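Local structure of carbamate kinase (Mycoplasma penetrans, 4AXS) at residues H68-F78 with F96-I107. The protein probably catalyses the reversible transfer of a phosphoryl group between carbamoyl phosphate and ADP, yielding ATP and carbamate, as a carbamate kinase of the amino acid kinase family. Residues are numbered along the deposited sequence; the frame is centred on the assembly and turned at random.
Sequences HGNGPQVGMIF and FAEAGGMSQGYI. With SO4 (sulfate ion), chain B.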
# COMPACT_ATOMS: atom_id res chain seq x y z
N HIS A 68 -7.09 10.16 -2.33
CA HIS A 68 -7.38 10.61 -0.97
C HIS A 68 -6.20 11.32 -0.34
O HIS A 68 -5.05 11.05 -0.69
CB HIS A 68 -7.79 9.43 -0.08
CG HIS A 68 -6.66 8.48 0.19
ND1 HIS A 68 -5.76 8.66 1.22
CD2 HIS A 68 -6.30 7.33 -0.42
CE1 HIS A 68 -4.88 7.68 1.21
NE2 HIS A 68 -5.19 6.86 0.23
N GLY A 69 -6.48 12.20 0.61
CA GLY A 69 -5.44 12.88 1.35
C GLY A 69 -5.11 12.09 2.60
O GLY A 69 -5.68 11.02 2.83
N ASN A 70 -4.20 12.62 3.41
CA ASN A 70 -3.73 11.89 4.59
C ASN A 70 -3.17 12.76 5.70
O ASN A 70 -2.42 12.28 6.55
CB ASN A 70 -2.69 10.87 4.17
CG ASN A 70 -1.33 11.50 3.92
OD1 ASN A 70 -1.22 12.70 3.61
ND2 ASN A 70 -0.28 10.69 4.07
N GLY A 71 -3.53 14.05 5.71
CA GLY A 71 -3.03 14.97 6.71
C GLY A 71 -3.13 14.39 8.11
O GLY A 71 -2.11 14.21 8.79
N PRO A 72 -4.35 14.10 8.57
CA PRO A 72 -4.50 13.59 9.93
C PRO A 72 -3.88 12.19 10.12
O PRO A 72 -3.25 11.92 11.14
CB PRO A 72 -6.03 13.54 10.12
CG PRO A 72 -6.60 14.42 9.06
CD PRO A 72 -5.65 14.34 7.91
N GLN A 73 -4.06 11.30 9.15
CA GLN A 73 -3.67 9.90 9.36
C GLN A 73 -2.17 9.76 9.44
O GLN A 73 -1.68 8.99 10.26
CB GLN A 73 -4.23 8.99 8.26
CG GLN A 73 -5.76 8.99 8.17
CD GLN A 73 -6.34 10.36 7.77
OE1 GLN A 73 -5.66 11.20 7.17
NE2 GLN A 73 -7.62 10.56 8.09
N VAL A 74 -1.45 10.51 8.61
CA VAL A 74 -0.00 10.40 8.59
C VAL A 74 0.56 11.04 9.85
O VAL A 74 1.48 10.51 10.47
CB VAL A 74 0.65 10.99 7.31
CG1 VAL A 74 0.54 12.53 7.28
CG2 VAL A 74 2.10 10.57 7.22
N GLY A 75 -0.03 12.16 10.25
CA GLY A 75 0.30 12.77 11.53
C GLY A 75 0.09 11.84 12.72
O GLY A 75 0.94 11.78 13.60
N MET A 76 -1.01 11.13 12.78
CA MET A 76 -1.27 10.25 13.89
C MET A 76 -0.24 9.18 14.02
O MET A 76 0.09 8.75 15.10
CB MET A 76 -2.61 9.58 13.74
CG MET A 76 -2.66 8.17 14.26
SD MET A 76 -4.32 7.49 14.12
CE MET A 76 -4.05 6.31 12.84
N ILE A 77 0.25 8.73 12.88
CA ILE A 77 1.13 7.61 12.83
C ILE A 77 2.51 8.07 13.13
O ILE A 77 3.27 7.35 13.71
CB ILE A 77 1.15 6.98 11.43
CG1 ILE A 77 -0.10 6.13 11.20
CG2 ILE A 77 2.38 6.14 11.26
CD1 ILE A 77 -0.47 5.89 9.76
N PHE A 78 2.84 9.26 12.71
CA PHE A 78 4.18 9.79 12.87
C PHE A 78 4.46 10.28 14.28
O PHE A 78 5.53 10.08 14.82
CB PHE A 78 4.39 10.90 11.86
CG PHE A 78 5.72 11.52 11.93
CD1 PHE A 78 6.78 10.98 11.24
CD2 PHE A 78 5.92 12.66 12.67
CE1 PHE A 78 8.01 11.56 11.29
CE2 PHE A 78 7.14 13.25 12.72
CZ PHE A 78 8.19 12.70 12.03
N PHE A 96 9.24 10.88 8.03
CA PHE A 96 7.90 11.18 7.57
C PHE A 96 7.54 10.39 6.32
O PHE A 96 6.40 9.94 6.20
CB PHE A 96 7.74 12.69 7.33
CG PHE A 96 6.33 13.16 7.48
CD1 PHE A 96 5.77 13.31 8.74
CD2 PHE A 96 5.56 13.44 6.37
CE1 PHE A 96 4.46 13.74 8.89
CE2 PHE A 96 4.25 13.88 6.51
CZ PHE A 96 3.70 14.02 7.78
N ALA A 97 8.49 10.20 5.40
CA ALA A 97 8.24 9.36 4.23
C ALA A 97 7.66 8.02 4.64
O ALA A 97 6.63 7.60 4.11
CB ALA A 97 9.50 9.16 3.42
N GLU A 98 8.31 7.36 5.59
CA GLU A 98 7.87 6.02 5.99
C GLU A 98 6.49 6.05 6.64
O GLU A 98 5.71 5.12 6.47
CB GLU A 98 8.91 5.32 6.90
CG GLU A 98 10.13 4.75 6.15
CD GLU A 98 11.25 5.77 5.95
OE1 GLU A 98 11.14 6.90 6.47
OE2 GLU A 98 12.25 5.46 5.26
N ALA A 99 6.18 7.12 7.37
CA ALA A 99 4.85 7.29 7.95
C ALA A 99 3.77 7.62 6.89
O ALA A 99 2.57 7.42 7.13
CB ALA A 99 4.87 8.35 9.03
N GLY A 100 4.20 8.14 5.74
CA GLY A 100 3.30 8.28 4.61
C GLY A 100 3.08 6.92 3.95
O GLY A 100 2.01 6.65 3.40
N GLY A 101 4.10 6.07 4.00
CA GLY A 101 3.99 4.73 3.45
C GLY A 101 2.94 3.97 4.24
O GLY A 101 2.06 3.32 3.66
N MET A 102 3.04 4.07 5.56
CA MET A 102 2.09 3.43 6.46
C MET A 102 0.72 4.07 6.34
O MET A 102 -0.30 3.39 6.48
CB MET A 102 2.59 3.54 7.90
CG MET A 102 4.00 3.03 8.11
SD MET A 102 4.52 3.30 9.81
CE MET A 102 6.22 2.71 9.77
N SER A 103 0.69 5.37 6.10
CA SER A 103 -0.60 6.05 6.00
C SER A 103 -1.38 5.54 4.79
O SER A 103 -2.59 5.36 4.87
CB SER A 103 -0.44 7.57 5.95
OG SER A 103 0.09 7.99 4.71
N GLN A 104 -0.67 5.30 3.68
CA GLN A 104 -1.31 4.80 2.46
C GLN A 104 -1.90 3.40 2.64
O GLN A 104 -3.03 3.14 2.20
CB GLN A 104 -0.32 4.78 1.29
CG GLN A 104 -0.06 6.15 0.68
CD GLN A 104 0.81 6.09 -0.55
OE1 GLN A 104 0.51 5.40 -1.52
NE2 GLN A 104 1.89 6.84 -0.53
N GLY A 105 -1.15 2.51 3.28
CA GLY A 105 -1.62 1.15 3.46
C GLY A 105 -2.66 1.07 4.55
O GLY A 105 -3.52 0.18 4.57
N TYR A 106 -2.58 2.02 5.48
CA TYR A 106 -3.61 2.11 6.51
C TYR A 106 -4.91 2.55 5.84
O TYR A 106 -5.94 1.89 5.97
CB TYR A 106 -3.15 3.05 7.62
CG TYR A 106 -4.25 3.54 8.55
CD1 TYR A 106 -5.16 2.65 9.12
CD2 TYR A 106 -4.37 4.90 8.87
CE1 TYR A 106 -6.16 3.09 9.97
CE2 TYR A 106 -5.35 5.35 9.71
CZ TYR A 106 -6.25 4.44 10.26
OH TYR A 106 -7.24 4.88 11.11
N ILE A 107 -4.86 3.62 5.07
CA ILE A 107 -6.06 4.10 4.42
C ILE A 107 -6.50 3.22 3.25
O ILE A 107 -7.70 3.00 3.04
CB ILE A 107 -5.91 5.57 3.96
CG1 ILE A 107 -5.63 6.49 5.15
CG2 ILE A 107 -7.16 6.02 3.21
CD1 ILE A 107 -4.78 7.68 4.83
S SO4 B . -5.68 16.70 3.23
O1 SO4 B . -4.23 16.54 3.41
O2 SO4 B . -6.26 15.36 3.27
O3 SO4 B . -6.29 17.50 4.30
O4 SO4 B . -5.97 17.40 1.98
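Helix 71-78 and helix 96-107 cross steeply, at 121° between their N-to-C directions, their axes coming within 8.5 Å. Backbones are nearest where V74 meets S103, with CA atoms 5.1 Å apart, and again where F78 meets A99. V74 and I77 act as knobs: V74 enters the hole formed by F96, A99, G100 and S103, and I77 the one formed by A99, M102, S103 and Y106. V74 CG2, anti to the backbone N, lies over the face of the F96 ring, 4.2 Å from its centroid, a CH-pi contact, and also packs on the A99 backbone; CG1 touches F96 CZ. F96 in turn points its edge at the face of F78 in a T-shaped pair, centroids 5.0 Å apart and planes at 64°. I77 reaches M102 SD with CG2 and lays CD1 against S103 and Y106, whose CE2 also meets M76 CE at 3.5 Å.

One polar bond joins the segments: N70 ND2 donates to S103 OG at 2.8 Å, the hydroxyl lying in the amide plane. S103 OG donates in turn to G100 O (2.7 Å), and this pair of bonds sets the hydroxyl's direction; G100 O also takes Q104 N, from the same face of its plane. I107 CG2 stands over the centre of the H68 imidazole, 3.5 Å from the centroid, while H68 ND1 bonds G69 O and NE2 is held by Y130.

Beside G69-G71 lies a sulfate, probably from the crystallisation liquor, bound by G33 N, K232 NZ and, weakly, G71 N, consistent with a phosphate-binding pocket of the amino acid kinase fold. The contact packs helix 71-83, which follows strand 64-68, against helix 96-121. Helix 40-46 covers Q73, Y106 and I107 through Q43, strand 214-218 backs A97 and Q104, and M102 of the second subunit packs on M102 and Y106.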